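Local coordinates for protein 2-hydroxy-3-oxopropionate reductase (Polaromonas sp. JS666, PDB 4DLL) that probably catalyses the NAD(P)H-dependent reduction of 2-hydroxy-3-oxopropionate (tartronate semialdehyde) to D-glycerate, at residues 175-180 with 184-189; 207-212 with 239-244; 112-117 with 141-146. All blocks are in the same frame, centred on the assembly; numbering follows the deposited sequence.

How the interactions relate
Interactions 1 and 3 belong to the same nucleotide-binding-type domain and reach the same sheet, with centres about 19 Å apart; they meet where S176 OG packs on L146 CD2 at 3.5 Å. Interaction 2 lies about 40 Å between centres from interaction 3, on helix 194-222, which follows strand 184-190, in the helical C-terminal part. It is the buried one, with threonine, isoleucine and valine carbons packed near the second subunit. Interaction 1, partly buried, combines leucine-alanine packing with a backbone hydrogen bond and also touches the second subunit. Interaction 3 lies nearest the surface, exposed glycines beside a buried M114-I143 pair; it joins turns leading into two inner strands, without the second subunit.

Interaction 1 (175-180 with 184-189); sequences RSLPLL and GRATHV
The methyl group of A186 is the centre of this contact, because two leucines of the helix close on it. L180 supplies two carbons: its CB lies 3.9 Å from A186 CB, and its CD1 is equally near that methyl. The CD1 branch of L177, one helical turn earlier, reaches A186 CB at 4.1 Å. L177 manages this because CG stands anti to the backbone N (chi1 -172°), which carries the branch along the helix surface to the strand; its CB starts off beside the strand rather than at it.

Next to these carbons is one polar link. G184 N donates to L180 O at 3.2 Å, with an N-H...O angle of 157° and the donor in the carbonyl plane. This i to i+4 bond continues the helical pattern of L180 N to S176 O to the point where G184, with positive phi, leaves it. The chain then runs back at 156° to the helix segment, 8.7 Å from it axis to axis. The geometry is that of the second half of a beta-alpha-beta crossover, strand 162-167, helix 170-183, strand 184-190, in which the two strands are parallel.

Farther out, F173 of the same helix packs on both L180 and A186 and stacks its ring with H188, whose NE2 is hydrogen-bonded to G168 O. I164 of the neighbouring strand adds to the surroundings of A186. R185 and T187 start away from the helix, and there R185 NH2 bonds to E232 O of the second subunit.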
# COMPACT_ATOMS: atom_id res chain seq x y z
N ARG A 175 28.91 -8.30 12.07
CA ARG A 175 29.01 -9.62 12.66
C ARG A 175 27.77 -10.46 12.38
O ARG A 175 27.87 -11.68 12.17
CB ARG A 175 29.30 -9.54 14.15
CG ARG A 175 30.75 -9.24 14.42
CD ARG A 175 31.10 -9.11 15.89
NE ARG A 175 32.52 -9.44 16.03
CZ ARG A 175 33.00 -10.65 16.38
NH1 ARG A 175 32.16 -11.64 16.66
NH2 ARG A 175 34.32 -10.86 16.46
N SER A 176 26.61 -9.81 12.28
CA SER A 176 25.33 -10.48 12.18
C SER A 176 24.97 -10.89 10.82
O SER A 176 24.04 -11.69 10.65
CB SER A 176 24.21 -9.49 12.55
OG SER A 176 24.20 -9.36 13.94
N LEU A 177 25.57 -10.20 9.85
CA LEU A 177 24.95 -10.13 8.56
C LEU A 177 24.86 -11.51 7.91
O LEU A 177 23.80 -11.83 7.33
CB LEU A 177 25.63 -9.06 7.64
CG LEU A 177 24.96 -8.72 6.28
CD1 LEU A 177 23.50 -8.37 6.42
CD2 LEU A 177 25.67 -7.56 5.49
N PRO A 178 25.94 -12.36 8.03
CA PRO A 178 25.84 -13.69 7.41
C PRO A 178 24.64 -14.47 7.97
O PRO A 178 23.95 -15.17 7.21
CB PRO A 178 27.18 -14.37 7.78
CG PRO A 178 28.15 -13.23 7.85
CD PRO A 178 27.29 -12.11 8.55
N LEU A 179 24.38 -14.38 9.29
CA LEU A 179 23.19 -15.11 9.80
C LEU A 179 21.94 -14.47 9.23
O LEU A 179 21.01 -15.19 8.80
CB LEU A 179 23.13 -15.10 11.31
CG LEU A 179 21.83 -15.83 11.69
CD1 LEU A 179 22.09 -17.31 11.55
CD2 LEU A 179 21.36 -15.46 13.07
N LEU A 180 21.97 -13.13 9.15
CA LEU A 180 20.83 -12.41 8.66
C LEU A 180 20.47 -12.76 7.23
O LEU A 180 19.31 -13.01 6.97
CB LEU A 180 20.98 -10.91 8.86
CG LEU A 180 20.91 -10.55 10.35
CD1 LEU A 180 21.02 -9.08 10.57
CD2 LEU A 180 19.75 -11.11 11.06
N GLY A 184 16.81 -13.23 4.97
CA GLY A 184 16.32 -12.36 3.91
C GLY A 184 17.23 -11.22 3.64
O GLY A 184 18.43 -11.34 3.83
N ARG A 185 16.69 -10.12 3.16
CA ARG A 185 17.49 -8.93 2.99
C ARG A 185 17.46 -8.06 4.28
O ARG A 185 16.37 -7.64 4.73
CB ARG A 185 17.00 -8.15 1.76
CG ARG A 185 17.93 -7.02 1.36
CD ARG A 185 17.37 -6.16 0.17
NE ARG A 185 15.98 -5.71 0.35
CZ ARG A 185 15.61 -4.66 1.11
NH1 ARG A 185 16.52 -3.94 1.78
NH2 ARG A 185 14.31 -4.30 1.20
N ALA A 186 18.62 -7.80 4.88
CA ALA A 186 18.70 -6.97 6.10
C ALA A 186 19.26 -5.62 5.77
O ALA A 186 20.14 -5.48 4.90
CB ALA A 186 19.57 -7.65 7.19
N THR A 187 18.74 -4.62 6.47
CA THR A 187 19.09 -3.23 6.29
C THR A 187 19.35 -2.63 7.66
O THR A 187 18.52 -2.74 8.62
CB THR A 187 17.92 -2.45 5.64
OG1 THR A 187 17.50 -3.11 4.43
CG2 THR A 187 18.31 -1.02 5.31
N HIS A 188 20.48 -1.95 7.75
CA HIS A 188 20.89 -1.35 8.99
C HIS A 188 20.26 0.02 9.10
O HIS A 188 20.59 0.90 8.33
CB HIS A 188 22.42 -1.31 9.11
CG HIS A 188 22.90 -0.89 10.46
ND1 HIS A 188 24.17 -0.40 10.68
CD2 HIS A 188 22.29 -0.92 11.67
CE1 HIS A 188 24.31 -0.13 11.96
NE2 HIS A 188 23.18 -0.44 12.58
N VAL A 189 19.35 0.20 10.05
CA VAL A 189 18.49 1.38 10.01
C VAL A 189 18.96 2.49 10.94
O VAL A 189 18.58 3.66 10.77
CB VAL A 189 17.00 1.06 10.33
CG1 VAL A 189 16.28 0.38 9.13
CG2 VAL A 189 16.86 0.19 11.63

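Interaction 2 (207-212 with 239-244)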
# COMPACT_ATOMS: atom_id res chain seq x y z
N GLY A 207 -1.22 -1.63 9.04
CA GLY A 207 -2.48 -1.43 9.76
C GLY A 207 -3.41 -0.44 9.10
O GLY A 207 -4.60 -0.67 9.03
N ILE A 208 -2.88 0.65 8.57
CA ILE A 208 -3.72 1.59 7.84
C ILE A 208 -4.14 1.08 6.43
O ILE A 208 -5.29 1.28 6.02
CB ILE A 208 -3.00 2.97 7.76
CG1 ILE A 208 -2.74 3.55 9.17
CG2 ILE A 208 -3.78 3.93 6.98
CD1 ILE A 208 -1.55 4.59 9.20
N THR A 209 -3.23 0.43 5.69
CA THR A 209 -3.50 -0.01 4.34
C THR A 209 -4.57 -1.08 4.32
O THR A 209 -5.45 -1.09 3.48
CB THR A 209 -2.25 -0.49 3.63
OG1 THR A 209 -1.27 0.54 3.69
CG2 THR A 209 -2.60 -0.78 2.17
N ILE A 210 -4.53 -1.95 5.31
CA ILE A 210 -5.60 -2.87 5.56
C ILE A 210 -6.98 -2.19 5.57
O ILE A 210 -7.88 -2.62 4.85
CB ILE A 210 -5.32 -3.65 6.86
CG1 ILE A 210 -4.33 -4.76 6.57
CG2 ILE A 210 -6.54 -4.35 7.40
CD1 ILE A 210 -3.76 -5.42 7.92
N GLY A 211 -7.13 -1.14 6.37
CA GLY A 211 -8.38 -0.40 6.45
C GLY A 211 -8.72 0.37 5.17
O GLY A 211 -9.86 0.39 4.73
N ALA A 212 -7.72 0.98 4.55
CA ALA A 212 -7.94 1.60 3.26
C ALA A 212 -8.49 0.58 2.22
O ALA A 212 -9.31 0.89 1.36
CB ALA A 212 -6.64 2.19 2.77
N ALA A 239 -2.96 1.95 -6.96
CA ALA A 239 -3.57 1.44 -5.72
C ALA A 239 -2.97 0.08 -5.34
O ALA A 239 -3.40 -0.55 -4.38
CB ALA A 239 -5.06 1.33 -5.86
N ASP A 240 -2.00 -0.39 -6.11
CA ASP A 240 -1.54 -1.75 -5.87
C ASP A 240 -0.56 -1.79 -4.70
O ASP A 240 0.20 -0.86 -4.51
CB ASP A 240 -0.90 -2.35 -7.13
CG ASP A 240 -0.84 -3.85 -7.07
OD1 ASP A 240 -1.48 -4.48 -6.14
OD2 ASP A 240 -0.16 -4.38 -7.96
N SER A 241 -0.61 -2.87 -3.91
CA SER A 241 0.24 -3.02 -2.73
C SER A 241 0.38 -4.50 -2.31
O SER A 241 -0.39 -5.35 -2.77
CB SER A 241 -0.34 -2.22 -1.59
OG SER A 241 -1.43 -2.91 -1.00
N ARG A 242 1.34 -4.82 -1.44
CA ARG A 242 1.43 -6.17 -0.88
C ARG A 242 0.18 -6.44 0.01
O ARG A 242 -0.33 -7.55 0.00
CB ARG A 242 2.74 -6.37 -0.07
CG ARG A 242 3.03 -7.87 0.34
CD ARG A 242 3.56 -8.65 -0.91
NE ARG A 242 4.59 -7.81 -1.55
CZ ARG A 242 5.88 -7.81 -1.15
NH1 ARG A 242 6.27 -8.64 -0.16
NH2 ARG A 242 6.77 -6.98 -1.74
N VAL A 243 -0.35 -5.41 0.67
CA VAL A 243 -1.58 -5.56 1.47
C VAL A 243 -2.82 -5.88 0.61
O VAL A 243 -3.61 -6.80 0.99
CB VAL A 243 -1.81 -4.38 2.40
CG1 VAL A 243 -3.31 -4.27 2.88
CG2 VAL A 243 -0.84 -4.48 3.58
N LEU A 244 -2.98 -5.17 -0.53
CA LEU A 244 -4.09 -5.50 -1.43
C LEU A 244 -4.02 -6.96 -1.89
O LEU A 244 -5.00 -7.68 -1.79
CB LEU A 244 -4.15 -4.57 -2.65
CG LEU A 244 -5.14 -4.87 -3.80
CD1 LEU A 244 -6.59 -4.88 -3.28
CD2 LEU A 244 -5.01 -3.84 -4.97
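V243 and T209 cross obliquely, with methyl against methyl: V243 CG1 lies 3.6 Å from T209 CG2, and V243 CB is 3.7 Å from that same carbon. Both branches have comparable torsions, CG1 of V243 anti to its N (chi1 160°) and CG2 of T209 likewise opposite its own N, and each starts from a CB that faces the other segment. I210 meets the same V243 branch differently. Its side chain runs at about a right angle to V243, so that CG1 of I210 and CG1 of V243 approach to 3.9 Å, while V243 CG1 also comes within 3.6 Å of the backbone N of I210. V243 thus lies against two successive residues of helix 194-222, the long helix of the C-terminal part in this dehydrogenase family.

A second, lighter touch comes from S241, whose OG is 4.0 Å from T209 CG2. That hydroxyl has other work: S241 is the N-cap of helix 242-245, and L244 N donates to S241 OG at 2.8 Å with a nearly straight angle of 169°. In S241, chi1 of 78° sets OG between the backbone N and the carbonyl carbon, where L244 N can reach it. Around the contact, I210 packs on Y293 of helix 284-301, and F238 of the second subunit packs on V243.

The hydroxyl of T209 is likewise occupied, by a hydrogen bond to I205 O. Helix 194-222 and the capped start of helix 242-245 therefore meet mainly through carbon, apart from the backbone N of I210 beside V243 CG1, and van der Waals fit probably carries the contact.

Interaction 3 (112-117 with 141-146); sequences AAMKPG and LGIAHL
K115 O accepts a hydrogen bond from S118 OG while it faces I143 CG1 at 4.2 Å, which sets a polar atom held within its own turn beside an apolar branch of the other segment. The side chain of K115 leads away from I143, and its NZ forms a salt bridge with D89 OD1 and a weak hydrogen bond with D87 O.

The apolar part is carried by M114, a selenomethionine in the crystal, and I143. The two side chains cross at about a right angle: M114 CE presses on I143 CG2 at 3.4 Å, tighter than usual carbon contact, and M114 CB lies 4.1 Å from I143 CD1. A bend at chi3 (64°) turns CE out of the line of the chain and onto the isoleucine methyl.

Segment 112-117 leads toward strand 119-122, and 141-146 runs into the neighbouring parallel strand 144-151; helix 128-140 connects the two strands in a beta-alpha-beta unit of the Rossmann type. G142, with phi 79°, is the C-prime residue of the Schellman motif that ends this helix, I143 N bonding back to L138 O. L138 packs on I143 as well, and F120 of strand 119-122 packs on M114. G117, also of positive phi, brings its N to 3.9 Å from G142 O, a backbone approach too long for a hydrogen bond.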
# COMPACT_ATOMS: atom_id res chain seq x y z
N ALA A 112 23.08 -13.69 32.06
CA ALA A 112 24.13 -14.06 33.01
C ALA A 112 25.01 -15.13 32.41
O ALA A 112 26.23 -15.07 32.56
CB ALA A 112 23.50 -14.56 34.32
N ALA A 113 24.39 -16.06 31.70
CA ALA A 113 25.07 -17.23 31.17
C ALA A 113 25.73 -17.10 29.77
O ALA A 113 26.54 -17.93 29.41
CB ALA A 113 24.14 -18.42 31.21
N MSE A 114 25.43 -16.05 29.02
CA MSE A 114 26.06 -15.91 27.69
C MSE A 114 27.59 -15.64 27.70
O MSE A 114 28.09 -14.91 28.54
CB MSE A 114 25.32 -14.89 26.82
CG MSE A 114 23.94 -15.39 26.30
SE MSE A 114 22.85 -13.88 25.47
CE MSE A 114 24.00 -13.37 23.87
N LYS A 115 28.28 -16.25 26.74
CA LYS A 115 29.69 -16.02 26.38
C LYS A 115 30.09 -14.56 26.33
O LYS A 115 29.27 -13.71 26.05
CB LYS A 115 29.95 -16.52 24.96
CG LYS A 115 30.45 -17.95 24.81
CD LYS A 115 31.23 -18.14 23.47
CE LYS A 115 30.31 -18.57 22.32
NZ LYS A 115 30.91 -19.58 21.35
N PRO A 116 31.37 -14.25 26.58
CA PRO A 116 31.81 -12.94 26.14
C PRO A 116 31.95 -12.97 24.60
O PRO A 116 32.16 -14.04 24.01
CB PRO A 116 33.17 -12.75 26.85
CG PRO A 116 33.35 -13.96 27.76
CD PRO A 116 32.49 -15.03 27.15
N GLY A 117 31.76 -11.84 23.95
CA GLY A 117 31.76 -11.76 22.47
C GLY A 117 30.47 -12.19 21.76
O GLY A 117 30.33 -12.01 20.56
N LEU A 141 27.13 -6.19 30.51
CA LEU A 141 27.69 -7.52 30.73
C LEU A 141 28.62 -8.00 29.62
O LEU A 141 28.96 -9.17 29.59
CB LEU A 141 26.55 -8.52 30.96
CG LEU A 141 25.71 -8.36 32.24
CD1 LEU A 141 24.51 -9.30 32.27
CD2 LEU A 141 26.54 -8.56 33.50
N GLY A 142 29.05 -7.13 28.72
CA GLY A 142 29.94 -7.55 27.60
C GLY A 142 29.22 -8.23 26.42
O GLY A 142 29.82 -8.90 25.57
N ILE A 143 27.90 -8.07 26.37
CA ILE A 143 27.11 -8.74 25.31
C ILE A 143 26.44 -7.69 24.44
O ILE A 143 25.72 -6.81 24.95
CB ILE A 143 25.99 -9.65 25.88
CG1 ILE A 143 26.50 -10.64 26.93
CG2 ILE A 143 25.27 -10.38 24.77
CD1 ILE A 143 25.40 -10.96 27.92
N ALA A 144 26.70 -7.84 23.15
CA ALA A 144 26.13 -7.04 22.08
C ALA A 144 24.65 -7.35 21.88
O ALA A 144 24.18 -8.41 22.17
CB ALA A 144 26.95 -7.27 20.70
N HIS A 145 23.94 -6.40 21.31
CA HIS A 145 22.51 -6.46 21.11
C HIS A 145 22.28 -5.76 19.79
O HIS A 145 22.83 -4.70 19.54
CB HIS A 145 21.85 -5.65 22.20
CG HIS A 145 20.36 -5.75 22.24
ND1 HIS A 145 19.54 -4.96 21.46
CD2 HIS A 145 19.53 -6.48 23.04
CE1 HIS A 145 18.28 -5.24 21.72
NE2 HIS A 145 18.25 -6.16 22.67
N LEU A 146 21.48 -6.38 18.92
CA LEU A 146 20.87 -5.67 17.81
C LEU A 146 19.41 -5.94 17.91
O LEU A 146 19.04 -6.97 18.45
CB LEU A 146 21.27 -6.26 16.48
CG LEU A 146 22.61 -5.89 16.00
CD1 LEU A 146 23.45 -6.79 16.77
CD2 LEU A 146 22.55 -6.33 14.56